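Local structure of L-threonine-O-3-phosphate decarboxylase (Porphyromonas gingivalis, 3FKD) at residues P97-A100 with E101-D104. The protein probably binds pyridoxal 5'-phosphate and is probably an L-threonine-O-3-phosphate decarboxylase of the class I and II aminotransferase family. Residues are numbered along the deposited sequence; the frame is centred on the assembly and turned at random.
Sequences PSFA and EYED
Phe99 sets its CB over the face of the Tyr102 ring where the loop 97-100 winds into a helix. That carbon is 4.1 Å from the tyrosine centroid and 26° off the normal, a CH-pi contact. Beyond CB the phenyl group turns its edge toward the same ring: the centroids are 5.9 Å apart and the planes meet at 71°, an offset edge-to-face pair. With CG anti to the backbone N (chi1 -169°), the phenyl group swings to the side of its own carbonyl carbon, where Glu101 meets one face, CG being 3.2 Å from CE2 of Phe99. A glutamate suits this place because its aliphatic stem covers an aromatic ring while the chain, bent at chi2, carries the carboxylate to the hydroxyl of Tyr81.

Phe99 O accepts the amide hydrogen of Tyr102 at 3.2 Å, the N standing above the carbonyl plane, and the same oxygen lies over the tyrosine ring toward its rim. From the next carbonyl, Ala100 O, a 3.0 Å bond goes to Asp104 N, which lies in the carbonyl plane. This i to i+3 bond followed by an i to i+4 bond starts the helix; alanine, a good helix former, adds only an exposed methyl. Ser98 also borders the tyrosine, its CB 3.8 Å from CE2 of Tyr102, while its hydroxyl bonds back to Ala95 O.

Tyrosine suits its position: the ring packs against Phe99 while OH hydrogen-bonds to Asp166, consistent with the aspartate that pairs with the cofactor's pyridine nitrogen in fold type I enzymes, so the turn probably borders the cofactor pocket. It links strand 91-96 to helix 100-108. Tyr102 touches strand 132-136 and meets Phe80 edge-to-face; Phe99 and Glu101 pack against helix 75-86 and, respectively, Trp226 and Pro225 of the second subunit.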
ATOM      1  N   PRO A  97      -4.217   0.492  26.805  1.00 27.50           N
ATOM      2  CA  PRO A  97      -3.418   0.164  25.624  1.00 24.54           C
ATOM      3  C   PRO A  97      -4.302   0.029  24.381  1.00 24.55           C
ATOM      4  O   PRO A  97      -5.535  -0.137  24.503  1.00 23.87           O
ATOM      5  CB  PRO A  97      -2.784  -1.183  25.977  1.00 23.97           C
ATOM      6  CG  PRO A  97      -3.479  -1.670  27.230  1.00 27.99           C
ATOM      7  CD  PRO A  97      -4.488  -0.667  27.671  1.00 25.99           C
ATOM      8  N   SER A  98      -3.671   0.089  23.206  1.00 24.81           N
ATOM      9  CA  SER A  98      -4.351  -0.041  21.910  1.00 22.18           C
ATOM     10  C   SER A  98      -3.346  -0.271  20.787  1.00 22.77           C
ATOM     11  O   SER A  98      -2.150  -0.144  20.986  1.00 23.85           O
ATOM     12  CB  SER A  98      -5.186   1.197  21.619  1.00 21.72           C
ATOM     13  OG  SER A  98      -4.405   2.374  21.792  1.00 21.63           O
ATOM     14  N   PHE A  99      -3.840  -0.635  19.610  1.00 22.47           N
ATOM     15  CA  PHE A  99      -3.007  -0.772  18.411  1.00 22.90           C
ATOM     16  C   PHE A  99      -2.075   0.455  18.246  1.00 20.76           C
ATOM     17  O   PHE A  99      -2.543   1.573  18.145  1.00 20.29           O
ATOM     18  CB  PHE A  99      -3.933  -0.957  17.181  1.00 22.30           C
ATOM     19  CG  PHE A  99      -3.229  -1.369  15.930  1.00 20.32           C
ATOM     20  CD1 PHE A  99      -2.358  -2.449  15.925  1.00 22.51           C
ATOM     21  CD2 PHE A  99      -3.469  -0.716  14.752  1.00 20.16           C
ATOM     22  CE1 PHE A  99      -1.729  -2.844  14.763  1.00 20.76           C
ATOM     23  CE2 PHE A  99      -2.827  -1.097  13.585  1.00 19.95           C
ATOM     24  CZ  PHE A  99      -1.958  -2.148  13.598  1.00 21.51           C
ATOM     25  N   ALA A 100      -0.769   0.231  18.199  1.00 22.34           N
ATOM     26  CA  ALA A 100       0.223   1.318  18.308  1.00 23.91           C
ATOM     27  C   ALA A 100       0.122   2.275  17.129  1.00 26.48           C
ATOM     28  O   ALA A 100       0.666   3.405  17.122  1.00 26.14           O
ATOM     29  CB  ALA A 100       1.643   0.733  18.402  1.00 24.25           C
ATOM     30  N   GLU A 101      -0.593   1.802  16.117  1.00 24.89           N
ATOM     31  CA  GLU A 101      -0.730   2.538  14.886  1.00 24.18           C
ATOM     32  C   GLU A 101      -1.656   3.751  14.946  1.00 23.70           C
ATOM     33  O   GLU A 101      -1.508   4.650  14.124  1.00 25.27           O
ATOM     34  CB  GLU A 101      -1.091   1.575  13.754  1.00 25.54           C
ATOM     35  CG  GLU A 101      -0.042   0.450  13.593  1.00 25.09           C
ATOM     36  CD  GLU A 101       1.316   0.979  13.179  1.00 27.23           C
ATOM     37  OE1 GLU A 101       1.370   2.030  12.493  1.00 25.82           O
ATOM     38  OE2 GLU A 101       2.329   0.337  13.544  1.00 29.92           O
ATOM     39  N   TYR A 102      -2.601   3.803  15.880  1.00 22.77           N
ATOM     40  CA  TYR A 102      -3.348   5.045  16.050  1.00 23.27           C
ATOM     41  C   TYR A 102      -2.371   6.120  16.495  1.00 24.14           C
ATOM     42  O   TYR A 102      -2.345   7.226  15.934  1.00 23.41           O
ATOM     43  CB  TYR A 102      -4.511   4.949  17.040  1.00 21.56           C
ATOM     44  CG  TYR A 102      -5.313   3.679  16.975  1.00 21.76           C
ATOM     45  CD1 TYR A 102      -5.552   3.024  15.747  1.00 20.18           C
ATOM     46  CD2 TYR A 102      -5.853   3.122  18.149  1.00 20.69           C
ATOM     47  CE1 TYR A 102      -6.307   1.844  15.704  1.00 20.56           C
ATOM     48  CE2 TYR A 102      -6.592   1.953  18.123  1.00 21.41           C
ATOM     49  CZ  TYR A 102      -6.818   1.300  16.894  1.00 21.54           C
ATOM     50  OH  TYR A 102      -7.552   0.132  16.873  1.00 19.50           O
ATOM     51  N   GLU A 103      -1.540   5.768  17.473  1.00 24.29           N
ATOM     52  CA  GLU A 103      -0.559   6.704  17.983  1.00 25.76           C
ATOM     53  C   GLU A 103       0.415   7.155  16.886  1.00 26.39           C
ATOM     54  O   GLU A 103       0.595   8.349  16.678  1.00 24.39           O
ATOM     55  CB  GLU A 103       0.213   6.119  19.152  1.00 26.45           C
ATOM     56  CG  GLU A 103       0.717   7.169  20.116  1.00 29.87           C
ATOM     57  CD  GLU A 103       1.779   6.639  21.099  1.00 33.55           C
ATOM     58  OE1 GLU A 103       1.534   5.618  21.786  1.00 30.52           O
ATOM     59  OE2 GLU A 103       2.871   7.264  21.186  1.00 37.20           O
ATOM     60  N   ASP A 104       1.031   6.192  16.201  1.00 26.14           N
ATOM     61  CA  ASP A 104       2.058   6.487  15.220  1.00 25.52           C
ATOM     62  C   ASP A 104       1.503   7.398  14.162  1.00 24.95           C
ATOM     63  O   ASP A 104       2.177   8.329  13.757  1.00 24.06           O
ATOM     64  CB  ASP A 104       2.608   5.219  14.572  1.00 27.13           C
ATOM     65  CG  ASP A 104       3.258   4.287  15.570  1.00 31.75           C
ATOM     66  OD1 ASP A 104       3.778   4.784  16.610  1.00 36.73           O
ATOM     67  OD2 ASP A 104       3.247   3.053  15.325  1.00 30.29           O
TER